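Side-chain contacts in beta-1,4-galactanase (Thielavia heterothallica, PDB 1HJS), which hydrolyses beta-1,4-galactosidic linkages in type I arabinogalactans: residues W107-Y110 and N111-D115; S100-D103 and N104-K108; L156-S159 and A160-I164. All coordinates share one frame; numbering follows the deposited sequence.

Contact 1 (W107-Y110 and N111-D115). With NAG (2-acetamido-2-deoxy-beta-D-glucopyranose), chain E; SO4 (sulfate ion), chain F.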
ATOM      1  N   TRP A 107     -10.634  14.212 -16.812  1.00 18.76           N
ATOM      2  CA  TRP A 107      -9.538  14.657 -17.651  1.00 20.05           C
ATOM      3  C   TRP A 107      -8.350  15.093 -16.800  1.00 19.17           C
ATOM      4  O   TRP A 107      -7.198  14.820 -17.143  1.00 18.91           O
ATOM      5  CB  TRP A 107     -10.000  15.800 -18.547  1.00 23.04           C
ATOM      6  CG  TRP A 107      -9.200  15.900 -19.799  1.00 27.15           C
ATOM      7  CD1 TRP A 107      -8.350  14.952 -20.308  1.00 28.00           C
ATOM      8  CD2 TRP A 107      -9.196  16.984 -20.729  1.00 28.91           C
ATOM      9  NE1 TRP A 107      -7.819  15.383 -21.499  1.00 29.58           N
ATOM     10  CE2 TRP A 107      -8.322  16.628 -21.783  1.00 29.73           C
ATOM     11  CE3 TRP A 107      -9.847  18.224 -20.778  1.00 30.01           C
ATOM     12  CZ2 TRP A 107      -8.082  17.467 -22.874  1.00 30.53           C
ATOM     13  CZ3 TRP A 107      -9.608  19.061 -21.868  1.00 31.11           C
ATOM     14  CH2 TRP A 107      -8.732  18.675 -22.901  1.00 30.97           C
ATOM     15  N   LYS A 108      -8.637  15.769 -15.691  1.00 17.83           N
ATOM     16  CA  LYS A 108      -7.595  16.234 -14.781  1.00 17.33           C
ATOM     17  C   LYS A 108      -6.843  15.021 -14.243  1.00 16.35           C
ATOM     18  O   LYS A 108      -5.616  15.013 -14.181  1.00 15.16           O
ATOM     19  CB  LYS A 108      -8.218  16.977 -13.596  1.00 18.26           C
ATOM     20  CG  LYS A 108      -7.415  18.152 -13.048  1.00 20.59           C
ATOM     21  CD  LYS A 108      -5.907  17.980 -13.138  1.00 21.19           C
ATOM     22  CE  LYS A 108      -5.209  19.224 -12.607  1.00 22.25           C
ATOM     23  NZ  LYS A 108      -3.791  19.334 -13.047  1.00 22.43           N
ATOM     24  N   LEU A 109      -7.601  14.007 -13.837  1.00 15.45           N
ATOM     25  CA  LEU A 109      -7.031  12.787 -13.280  1.00 15.24           C
ATOM     26  C   LEU A 109      -6.135  12.093 -14.297  1.00 15.62           C
ATOM     27  O   LEU A 109      -5.058  11.598 -13.961  1.00 15.29           O
ATOM     28  CB  LEU A 109      -8.153  11.848 -12.832  1.00 14.57           C
ATOM     29  CG  LEU A 109      -7.711  10.540 -12.174  1.00 14.30           C
ATOM     30  CD1 LEU A 109      -6.783  10.835 -11.001  1.00 13.86           C
ATOM     31  CD2 LEU A 109      -8.935   9.772 -11.712  1.00 13.85           C
ATOM     32  N   TYR A 110      -6.587  12.059 -15.545  1.00 15.46           N
ATOM     33  CA  TYR A 110      -5.811  11.444 -16.610  1.00 15.70           C
ATOM     34  C   TYR A 110      -4.520  12.231 -16.824  1.00 15.59           C
ATOM     35  O   TYR A 110      -3.436  11.650 -16.866  1.00 15.01           O
ATOM     36  CB  TYR A 110      -6.639  11.400 -17.897  1.00 16.19           C
ATOM     37  CG  TYR A 110      -5.852  11.003 -19.126  1.00 16.58           C
ATOM     38  CD1 TYR A 110      -5.222  11.970 -19.910  1.00 17.09           C
ATOM     39  CD2 TYR A 110      -5.741   9.667 -19.509  1.00 16.91           C
ATOM     40  CE1 TYR A 110      -4.500  11.617 -21.053  1.00 17.34           C
ATOM     41  CE2 TYR A 110      -5.022   9.300 -20.651  1.00 17.23           C
ATOM     42  CZ  TYR A 110      -4.406  10.286 -21.416  1.00 17.10           C
ATOM     43  OH  TYR A 110      -3.699   9.944 -22.549  1.00 17.80           O
ATOM     44  N   ASN A 111      -4.642  13.552 -16.939  1.00 15.83           N
ATOM     45  CA  ASN A 111      -3.488  14.427 -17.137  1.00 16.73           C
ATOM     46  C   ASN A 111      -2.473  14.276 -16.014  1.00 16.32           C
ATOM     47  O   ASN A 111      -1.272  14.150 -16.263  1.00 15.71           O
ATOM     48  CB  ASN A 111      -3.912  15.897 -17.189  1.00 18.66           C
ATOM     49  CG  ASN A 111      -4.692  16.242 -18.437  1.00 21.34           C
ATOM     50  OD1 ASN A 111      -4.794  15.440 -19.365  1.00 20.60           O
ATOM     51  ND2 ASN A 111      -5.242  17.451 -18.449  1.00 23.93           N
ATOM     52  N   TYR A 112      -2.962  14.316 -14.777  1.00 14.85           N
ATOM     53  CA  TYR A 112      -2.095  14.192 -13.608  1.00 14.51           C
ATOM     54  C   TYR A 112      -1.339  12.872 -13.594  1.00 13.85           C
ATOM     55  O   TYR A 112      -0.129  12.840 -13.370  1.00 14.59           O
ATOM     56  CB  TYR A 112      -2.917  14.302 -12.319  1.00 13.82           C
ATOM     57  CG  TYR A 112      -2.153  13.858 -11.082  1.00 12.75           C
ATOM     58  CD1 TYR A 112      -1.247  14.709 -10.451  1.00 13.02           C
ATOM     59  CD2 TYR A 112      -2.308  12.568 -10.575  1.00 13.16           C
ATOM     60  CE1 TYR A 112      -0.507  14.282  -9.336  1.00 12.32           C
ATOM     61  CE2 TYR A 112      -1.576  12.131  -9.466  1.00 12.64           C
ATOM     62  CZ  TYR A 112      -0.679  12.991  -8.853  1.00 12.71           C
ATOM     63  OH  TYR A 112       0.042  12.556  -7.757  1.00 11.51           O
ATOM     64  N   THR A 113      -2.062  11.781 -13.810  1.00 13.36           N
ATOM     65  CA  THR A 113      -1.457  10.455 -13.808  1.00 13.18           C
ATOM     66  C   THR A 113      -0.461  10.309 -14.958  1.00 13.84           C
ATOM     67  O   THR A 113       0.648   9.798 -14.774  1.00 12.40           O
ATOM     68  CB  THR A 113      -2.539   9.370 -13.919  1.00 13.33           C
ATOM     69  OG1 THR A 113      -3.481   9.535 -12.850  1.00 12.18           O
ATOM     70  CG2 THR A 113      -1.917   7.979 -13.828  1.00 13.05           C
ATOM     71  N   LEU A 114      -0.861  10.760 -16.142  1.00 13.53           N
ATOM     72  CA  LEU A 114       0.015  10.688 -17.310  1.00 14.17           C
ATOM     73  C   LEU A 114       1.294  11.480 -17.043  1.00 14.20           C
ATOM     74  O   LEU A 114       2.401  10.997 -17.279  1.00 14.35           O
ATOM     75  CB  LEU A 114      -0.700  11.261 -18.537  1.00 14.65           C
ATOM     76  CG  LEU A 114       0.122  11.402 -19.826  1.00 15.33           C
ATOM     77  CD1 LEU A 114       0.661  10.046 -20.261  1.00 14.71           C
ATOM     78  CD2 LEU A 114      -0.756  11.999 -20.917  1.00 16.47           C
ATOM     79  N   ASP A 115       1.129  12.703 -16.547  1.00 14.87           N
ATOM     80  CA  ASP A 115       2.252  13.581 -16.241  1.00 15.08           C
ATOM     81  C   ASP A 115       3.195  12.950 -15.217  1.00 14.94           C
ATOM     82  O   ASP A 115       4.407  12.915 -15.418  1.00 13.46           O
ATOM     83  CB  ASP A 115       1.735  14.916 -15.704  1.00 17.01           C
ATOM     84  CG  ASP A 115       2.856  15.849 -15.289  1.00 19.18           C
ATOM     85  OD1 ASP A 115       3.573  16.349 -16.185  1.00 20.23           O
ATOM     86  OD2 ASP A 115       3.026  16.075 -14.067  1.00 19.74           O
TER
HETATM   87  C1  NAG E 601      -5.595  18.096 -19.698  1.00 27.09           C
HETATM   88  C2  NAG E 601      -6.395  19.366 -19.397  1.00 27.97           C
HETATM   89  C3  NAG E 601      -6.738  20.101 -20.697  1.00 29.39           C
HETATM   90  C4  NAG E 601      -5.482  20.328 -21.543  1.00 29.83           C
HETATM   91  C5  NAG E 601      -4.732  19.006 -21.736  1.00 29.94           C
HETATM   92  C6  NAG E 601      -3.422  19.193 -22.473  1.00 30.20           C
HETATM   93  C7  NAG E 601      -7.853  19.485 -17.479  1.00 28.27           C
HETATM   94  C8  NAG E 601      -9.283  19.384 -16.967  1.00 27.82           C
HETATM   95  N2  NAG E 601      -7.614  19.008 -18.697  1.00 28.01           N
HETATM   96  O3  NAG E 601      -7.334  21.352 -20.394  1.00 29.94           O
HETATM   97  O4  NAG E 601      -5.850  20.858 -22.809  1.00 30.72           O
HETATM   98  O5  NAG E 601      -4.419  18.417 -20.454  1.00 28.65           O
HETATM   99  O6  NAG E 601      -2.969  17.967 -23.023  1.00 31.89           O
HETATM  100  O7  NAG E 601      -6.981  19.994 -16.773  1.00 27.95           O
HETATM  101  S   SO4 F 701      -1.728  19.642 -10.216  1.00 44.83           S
HETATM  102  O1  SO4 F 701      -1.838  18.088 -10.665  1.00 44.53           O
HETATM  103  O2  SO4 F 701      -1.990  20.404 -11.423  1.00 44.47           O
HETATM  104  O3  SO4 F 701      -2.582  19.893  -9.259  1.00 44.37           O
HETATM  105  O4  SO4 F 701      -0.336  19.778  -9.868  1.00 44.45           O
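The indole of Trp107 has the Asn111 amide and the attached N-acetylglucosamine over one face. This is an N-glycosylation site: Asn111, Tyr112 and Thr113 make up the Asn-X-Thr sequon, here within helix 102-122 of the TIM barrel. Asn111 ND2 is covalently bound to NAG C1 at 1.4 Å. The indole and amide planes are inclined at 54°. NAG N2 sits toward the rim of the indole, 3.2 Å from Trp107 CE3. Further out, NAG C3 approaches Trp107 CH2 to 3.3 Å, and the sugar lies against the six-membered ring. Trp107 has CG turned away from its backbone N (chi1 -154°), which swings the indole out from the helix, over the amide of Asn111 and its sugar.

The Tyr110 ring takes Asn111 OD1 at its edge, in the ring plane, 3.5 Å from Tyr110 CD1. Leu114 lies alongside the same ring and points the same way, with its CD2 3.8 Å from Tyr110 CE1. The Tyr110 hydroxyl is hydrogen-bonded to Asp166. With an alanine here, Leu114 would probably lose its aromatic neighbour and Asp166 its hydroxyl partner.

The Tyr112 ring has a sulfate oxygen, SO4 O1, at its edge. Lys108 bends at chi2 and donates from NZ to SO4 O2 at 2.7 Å. Trp98, which meets Tyr112 edge-to-face, and Asn51 are also hydrogen-bonded to this ion, which probably comes from the crystallisation liquor.

Regular i to i+4 backbone bonds hold the turns together, such as Asn111 N to Trp107 O. On the buried side Leu109 O is gripped twice. Thr113 N and Thr113 OG1 reach it from opposite faces of the carbonyl plane, OG1 at 2.8 Å from Leu109 O, and that hydroxyl is also hydrogen-bonded to Tyr82 OH.

Contact 2 (S100-D103 and N104-K108). With NAG (2-acetamido-2-deoxy-beta-D-glucopyranose), chain E; SO4 (sulfate ion), chain F.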
ATOM      1  N   SER A 100     -14.572  19.841  -9.887  1.00 17.85           N
ATOM      2  CA  SER A 100     -15.520  18.886  -9.313  1.00 18.49           C
ATOM      3  C   SER A 100     -16.391  18.138 -10.315  1.00 18.10           C
ATOM      4  O   SER A 100     -16.796  17.007 -10.055  1.00 17.61           O
ATOM      5  CB  SER A 100     -16.442  19.594  -8.313  1.00 19.13           C
ATOM      6  OG  SER A 100     -15.723  20.043  -7.179  1.00 21.55           O
ATOM      7  N   ASP A 101     -16.698  18.758 -11.453  1.00 17.91           N
ATOM      8  CA  ASP A 101     -17.552  18.090 -12.429  1.00 17.76           C
ATOM      9  C   ASP A 101     -16.833  16.878 -13.011  1.00 17.58           C
ATOM     10  O   ASP A 101     -15.646  16.943 -13.327  1.00 16.90           O
ATOM     11  CB  ASP A 101     -17.966  19.056 -13.541  1.00 18.34           C
ATOM     12  CG  ASP A 101     -16.808  19.470 -14.419  1.00 18.90           C
ATOM     13  OD1 ASP A 101     -15.964  20.265 -13.962  1.00 19.15           O
ATOM     14  OD2 ASP A 101     -16.743  18.989 -15.568  1.00 19.47           O
ATOM     15  N   ILE A 102     -17.563  15.778 -13.156  1.00 17.43           N
ATOM     16  CA  ILE A 102     -16.994  14.530 -13.662  1.00 17.47           C
ATOM     17  C   ILE A 102     -16.207  14.633 -14.972  1.00 17.74           C
ATOM     18  O   ILE A 102     -15.119  14.072 -15.084  1.00 16.77           O
ATOM     19  CB  ILE A 102     -18.088  13.444 -13.797  1.00 17.41           C
ATOM     20  CG1 ILE A 102     -17.457  12.116 -14.210  1.00 16.93           C
ATOM     21  CG2 ILE A 102     -19.157  13.885 -14.795  1.00 17.48           C
ATOM     22  CD1 ILE A 102     -16.458  11.563 -13.196  1.00 16.97           C
ATOM     23  N   ASP A 103     -16.738  15.349 -15.957  1.00 18.11           N
ATOM     24  CA  ASP A 103     -16.042  15.488 -17.236  1.00 19.33           C
ATOM     25  C   ASP A 103     -14.634  16.059 -17.077  1.00 19.09           C
ATOM     26  O   ASP A 103     -13.654  15.441 -17.498  1.00 19.47           O
ATOM     27  CB  ASP A 103     -16.853  16.373 -18.190  1.00 21.24           C
ATOM     28  CG  ASP A 103     -18.010  15.633 -18.836  1.00 23.29           C
ATOM     29  OD1 ASP A 103     -18.462  14.612 -18.276  1.00 24.40           O
ATOM     30  OD2 ASP A 103     -18.479  16.079 -19.905  1.00 24.93           O
ATOM     31  N   ASN A 104     -14.527  17.231 -16.462  1.00 18.46           N
ATOM     32  CA  ASN A 104     -13.229  17.861 -16.273  1.00 18.31           C
ATOM     33  C   ASN A 104     -12.345  17.148 -15.259  1.00 17.88           C
ATOM     34  O   ASN A 104     -11.122  17.122 -15.405  1.00 17.66           O
ATOM     35  CB  ASN A 104     -13.406  19.325 -15.869  1.00 20.06           C
ATOM     36  CG  ASN A 104     -13.866  20.193 -17.024  1.00 21.44           C
ATOM     37  OD1 ASN A 104     -13.254  20.192 -18.089  1.00 22.27           O
ATOM     38  ND2 ASN A 104     -14.945  20.938 -16.819  1.00 22.34           N
ATOM     39  N   LEU A 105     -12.957  16.578 -14.227  1.00 17.03           N
ATOM     40  CA  LEU A 105     -12.191  15.863 -13.212  1.00 16.68           C
ATOM     41  C   LEU A 105     -11.537  14.626 -13.821  1.00 16.83           C
ATOM     42  O   LEU A 105     -10.378  14.326 -13.537  1.00 16.08           O
ATOM     43  CB  LEU A 105     -13.093  15.442 -12.049  1.00 16.08           C
ATOM     44  CG  LEU A 105     -12.410  14.614 -10.953  1.00 15.66           C
ATOM     45  CD1 LEU A 105     -11.256  15.405 -10.339  1.00 15.56           C
ATOM     46  CD2 LEU A 105     -13.432  14.251  -9.890  1.00 15.71           C
ATOM     47  N   SER A 106     -12.283  13.909 -14.656  1.00 16.98           N
ATOM     48  CA  SER A 106     -11.758  12.708 -15.298  1.00 17.88           C
ATOM     49  C   SER A 106     -10.548  13.072 -16.141  1.00 18.32           C
ATOM     50  O   SER A 106      -9.555  12.344 -16.182  1.00 17.39           O
ATOM     51  CB  SER A 106     -12.821  12.066 -16.191  1.00 18.81           C
ATOM     52  OG  SER A 106     -13.928  11.627 -15.427  1.00 21.13           O
ATOM     53  N   TRP A 107     -10.634  14.212 -16.812  1.00 18.76           N
ATOM     54  CA  TRP A 107      -9.538  14.657 -17.651  1.00 20.05           C
ATOM     55  C   TRP A 107      -8.350  15.093 -16.800  1.00 19.17           C
ATOM     56  O   TRP A 107      -7.198  14.820 -17.143  1.00 18.91           O
ATOM     57  CB  TRP A 107     -10.000  15.800 -18.547  1.00 23.04           C
ATOM     58  CG  TRP A 107      -9.200  15.900 -19.799  1.00 27.15           C
ATOM     59  CD1 TRP A 107      -8.350  14.952 -20.308  1.00 28.00           C
ATOM     60  CD2 TRP A 107      -9.196  16.984 -20.729  1.00 28.91           C
ATOM     61  NE1 TRP A 107      -7.819  15.383 -21.499  1.00 29.58           N
ATOM     62  CE2 TRP A 107      -8.322  16.628 -21.783  1.00 29.73           C
ATOM     63  CE3 TRP A 107      -9.847  18.224 -20.778  1.00 30.01           C
ATOM     64  CZ2 TRP A 107      -8.082  17.467 -22.874  1.00 30.53           C
ATOM     65  CZ3 TRP A 107      -9.608  19.061 -21.868  1.00 31.11           C
ATOM     66  CH2 TRP A 107      -8.732  18.675 -22.901  1.00 30.97           C
ATOM     67  N   LYS A 108      -8.637  15.769 -15.691  1.00 17.83           N
ATOM     68  CA  LYS A 108      -7.595  16.234 -14.781  1.00 17.33           C
ATOM     69  C   LYS A 108      -6.843  15.021 -14.243  1.00 16.35           C
ATOM     70  O   LYS A 108      -5.616  15.013 -14.181  1.00 15.16           O
ATOM     71  CB  LYS A 108      -8.218  16.977 -13.596  1.00 18.26           C
ATOM     72  CG  LYS A 108      -7.415  18.152 -13.048  1.00 20.59           C
ATOM     73  CD  LYS A 108      -5.907  17.980 -13.138  1.00 21.19           C
ATOM     74  CE  LYS A 108      -5.209  19.224 -12.607  1.00 22.25           C
ATOM     75  NZ  LYS A 108      -3.791  19.334 -13.047  1.00 22.43           N
TER
HETATM   76  C1  NAG E 601      -5.595  18.096 -19.698  1.00 27.09           C
HETATM   77  C2  NAG E 601      -6.395  19.366 -19.397  1.00 27.97           C
HETATM   78  C3  NAG E 601      -6.738  20.101 -20.697  1.00 29.39           C
HETATM   79  C4  NAG E 601      -5.482  20.328 -21.543  1.00 29.83           C
HETATM   80  C5  NAG E 601      -4.732  19.006 -21.736  1.00 29.94           C
HETATM   81  C6  NAG E 601      -3.422  19.193 -22.473  1.00 30.20           C
HETATM   82  C7  NAG E 601      -7.853  19.485 -17.479  1.00 28.27           C
HETATM   83  C8  NAG E 601      -9.283  19.384 -16.967  1.00 27.82           C
HETATM   84  N2  NAG E 601      -7.614  19.008 -18.697  1.00 28.01           N
HETATM   85  O3  NAG E 601      -7.334  21.352 -20.394  1.00 29.94           O
HETATM   86  O4  NAG E 601      -5.850  20.858 -22.809  1.00 30.72           O
HETATM   87  O5  NAG E 601      -4.419  18.417 -20.454  1.00 28.65           O
HETATM   88  O6  NAG E 601      -2.969  17.967 -23.023  1.00 31.89           O
HETATM   89  O7  NAG E 601      -6.981  19.994 -16.773  1.00 27.95           O
HETATM   90  S   SO4 F 701      -1.728  19.642 -10.216  1.00 44.83           S
HETATM   91  O1  SO4 F 701      -1.838  18.088 -10.665  1.00 44.53           O
HETATM   92  O2  SO4 F 701      -1.990  20.404 -11.423  1.00 44.47           O
HETATM   93  O3  SO4 F 701      -2.582  19.893  -9.259  1.00 44.37           O
HETATM   94  O4  SO4 F 701      -0.336  19.778  -9.868  1.00 44.45           O
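Asp101 and Asn104 meet with their flat groups almost perpendicular, the carboxylate and amide planes standing 82° apart. Asn104 ND2 donates to Asp101 OD1 on its syn side, at 3.1 Å. The acceptor lies in the amide plane. The other carboxylate oxygen serves the backbone: Asn104 N donates to Asp101 OD2 at 3.0 Å, coming from above the carboxylate plane. Both bonds depend on the Asp101 torsion, which sets CG between the backbone N and the carbonyl carbon (chi1 68°), bringing the carboxylate within reach of both nitrogens of Asn104.

Ser106 comes up to Ile102 one turn later. Its OG donates to Ile102 O at 2.7 Å and its backbone N donates to the same oxygen at 2.9 Å, from the other face of the carbonyl. Ile102 CD1 reaches to 3.4 Å from Ser106 OG. Asp103 turns its carboxylate to Arg155, in a salt bridge. On the glycan side Asn104 O is 3.3 Å from the acetyl methyl, NAG C8.

The negative charge at the helix start would probably suit the helix dipole. Asp101 is the N-cap of helix 102-122, and its bond to Asn104 N is the classic side-chain cap.

Contact 3 (L156-S159 and A160-I164)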
ATOM      1  N   LEU A 156     -13.644   7.476 -13.532  1.00 15.05           N
ATOM      2  CA  LEU A 156     -12.413   8.038 -12.996  1.00 14.73           C
ATOM      3  C   LEU A 156     -11.281   7.012 -13.041  1.00 14.20           C
ATOM      4  O   LEU A 156     -10.173   7.320 -13.490  1.00 14.24           O
ATOM      5  CB  LEU A 156     -12.638   8.521 -11.557  1.00 14.60           C
ATOM      6  CG  LEU A 156     -13.530   9.759 -11.398  1.00 14.72           C
ATOM      7  CD1 LEU A 156     -13.868   9.967  -9.926  1.00 14.82           C
ATOM      8  CD2 LEU A 156     -12.818  10.985 -11.962  1.00 14.02           C
ATOM      9  N   LEU A 157     -11.557   5.792 -12.587  1.00 13.50           N
ATOM     10  CA  LEU A 157     -10.537   4.747 -12.584  1.00 13.39           C
ATOM     11  C   LEU A 157     -10.087   4.406 -14.006  1.00 13.99           C
ATOM     12  O   LEU A 157      -8.908   4.113 -14.239  1.00 13.62           O
ATOM     13  CB  LEU A 157     -11.056   3.498 -11.860  1.00 12.33           C
ATOM     14  CG  LEU A 157     -11.304   3.710 -10.359  1.00 12.60           C
ATOM     15  CD1 LEU A 157     -11.863   2.442  -9.739  1.00 12.18           C
ATOM     16  CD2 LEU A 157     -10.002   4.106  -9.672  1.00 12.04           C
ATOM     17  N   HIS A 158     -11.016   4.457 -14.957  1.00 14.28           N
ATOM     18  CA  HIS A 158     -10.679   4.177 -16.354  1.00 15.50           C
ATOM     19  C   HIS A 158      -9.688   5.233 -16.842  1.00 15.39           C
ATOM     20  O   HIS A 158      -8.708   4.918 -17.521  1.00 15.73           O
ATOM     21  CB  HIS A 158     -11.940   4.206 -17.227  1.00 16.57           C
ATOM     22  CG  HIS A 158     -11.679   3.951 -18.682  1.00 18.29           C
ATOM     23  ND1 HIS A 158     -11.334   2.708 -19.172  1.00 19.07           N
ATOM     24  CD2 HIS A 158     -11.711   4.781 -19.751  1.00 18.39           C
ATOM     25  CE1 HIS A 158     -11.168   2.784 -20.481  1.00 18.65           C
ATOM     26  NE2 HIS A 158     -11.391   4.030 -20.857  1.00 18.79           N
ATOM     27  N   SER A 159      -9.946   6.489 -16.485  1.00 15.19           N
ATOM     28  CA  SER A 159      -9.078   7.591 -16.879  1.00 15.07           C
ATOM     29  C   SER A 159      -7.697   7.463 -16.249  1.00 15.10           C
ATOM     30  O   SER A 159      -6.686   7.690 -16.915  1.00 14.16           O
ATOM     31  CB  SER A 159      -9.699   8.928 -16.477  1.00 15.49           C
ATOM     32  OG  SER A 159     -10.891   9.170 -17.208  1.00 17.54           O
ATOM     33  N   ALA A 160      -7.660   7.108 -14.966  1.00 14.64           N
ATOM     34  CA  ALA A 160      -6.394   6.946 -14.253  1.00 14.84           C
ATOM     35  C   ALA A 160      -5.586   5.810 -14.876  1.00 14.54           C
ATOM     36  O   ALA A 160      -4.390   5.948 -15.128  1.00 14.42           O
ATOM     37  CB  ALA A 160      -6.654   6.652 -12.774  1.00 14.35           C
ATOM     38  N   ALA A 161      -6.246   4.687 -15.122  1.00 14.30           N
ATOM     39  CA  ALA A 161      -5.580   3.535 -15.715  1.00 15.19           C
ATOM     40  C   ALA A 161      -4.958   3.898 -17.060  1.00 15.70           C
ATOM     41  O   ALA A 161      -3.811   3.551 -17.334  1.00 15.72           O
ATOM     42  CB  ALA A 161      -6.565   2.390 -15.892  1.00 14.59           C
ATOM     43  N   TRP A 162      -5.708   4.599 -17.902  1.00 16.23           N
ATOM     44  CA  TRP A 162      -5.171   4.966 -19.202  1.00 16.80           C
ATOM     45  C   TRP A 162      -4.137   6.078 -19.144  1.00 16.58           C
ATOM     46  O   TRP A 162      -3.384   6.275 -20.090  1.00 16.57           O
ATOM     47  CB  TRP A 162      -6.304   5.288 -20.175  1.00 17.57           C
ATOM     48  CG  TRP A 162      -6.902   4.017 -20.669  1.00 19.20           C
ATOM     49  CD1 TRP A 162      -7.896   3.289 -20.076  1.00 19.38           C
ATOM     50  CD2 TRP A 162      -6.432   3.228 -21.769  1.00 19.58           C
ATOM     51  NE1 TRP A 162      -8.067   2.091 -20.734  1.00 19.41           N
ATOM     52  CE2 TRP A 162      -7.182   2.029 -21.776  1.00 19.92           C
ATOM     53  CE3 TRP A 162      -5.445   3.416 -22.746  1.00 20.24           C
ATOM     54  CZ2 TRP A 162      -6.974   1.022 -22.724  1.00 20.26           C
ATOM     55  CZ3 TRP A 162      -5.237   2.415 -23.687  1.00 20.32           C
ATOM     56  CH2 TRP A 162      -6.000   1.232 -23.668  1.00 20.48           C
ATOM     57  N   GLY A 163      -4.094   6.797 -18.028  1.00 16.35           N
ATOM     58  CA  GLY A 163      -3.085   7.829 -17.874  1.00 16.24           C
ATOM     59  C   GLY A 163      -1.761   7.087 -17.774  1.00 15.99           C
ATOM     60  O   GLY A 163      -0.716   7.576 -18.204  1.00 16.29           O
ATOM     61  N   ILE A 164      -1.813   5.886 -17.204  1.00 15.55           N
ATOM     62  CA  ILE A 164      -0.630   5.042 -17.060  1.00 15.40           C
ATOM     63  C   ILE A 164      -0.312   4.382 -18.400  1.00 15.84           C
ATOM     64  O   ILE A 164       0.826   4.428 -18.877  1.00 15.67           O
ATOM     65  CB  ILE A 164      -0.854   3.917 -16.020  1.00 15.42           C
ATOM     66  CG1 ILE A 164      -1.072   4.519 -14.629  1.00 15.24           C
ATOM     67  CG2 ILE A 164       0.340   2.969 -16.007  1.00 14.97           C
ATOM     68  CD1 ILE A 164       0.099   5.328 -14.129  1.00 17.09           C
TER
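An aromatic pair one turn apart, His158 and Trp162, marks the outer side of helix 150-165, the helix that follows strand 129-132 in the TIM barrel. The rings meet obliquely, with planes 50° apart. The centroids of the imidazole and of the indole five-membered ring are 4.4 Å from each other. Trp162 CD1 lies over one face of the imidazole, offset toward its rim, and is 3.3 Å from His158 CE1. Trp162 NE1 comes to 3.2 Å from the same CE1.

Both rings lean together because of their torsions. His158 CG lies opposite its backbone N, while Trp162 CG lies beside its own (chi1 -78°). That turn also brings His158 O to the indole edge, in the ring plane, 3.1 Å from Trp162 CD1. The same oxygen accepts the helical bond from Trp162 N at 3.0 Å.

Asp205 joins the pair from outside the helix. Its OD2 is hydrogen-bonded to His158 ND1 and its OD1 to Trp162 NE1, so one carboxylate holds both rings. The acid would probably favour a proton on ND1.

Up to Trp162 the backbone is regular helix. Ala160 N donates to Leu156 O and Ala161 N to Leu157 O, each at 2.9 Å. The exception follows: Gly163 N makes a weak bond to Ser159 O, bent to 128°, and the bonds of Ile164 N are weak too, as the helix nears its end. Ser159 OG is hydrogen-bonded to Arg155 O, one turn back along the helix.

Leu156, Leu157, Ala160 and Ile164 are buried against the rest of the fold. Leu157 and Ala160 pack on Ile132 of strand 129-132, and Ile164 reaches Val130 of the same strand. Leu156 and Ser159 turn to the neighbouring helix 102-122, which they meet at Ser106.

Contact 2 covers the start of helix 102-122 and contact 1 follows it; they share Trp107 and Lys108, with centres about 10 Å apart. Both touch the glycan. Contact 3 lies on the adjacent helix 150-165, its centre about 8 Å from that of contact 1 and about 12 Å from that of contact 2. The two helices pack directly: Leu109 CD2 is 3.3 Å from Leu156 O, and Thr113 CG2 is 3.3 Å from Ile164 CD1. Toward the helix start, Ser106 O is 3.4 Å from Ser159 CB. Contacts 1 and 2 are away from the active site. Contact 3 is nearer: the Leu157 side chain is about 11 Å from that of Glu135, the probable proton donor.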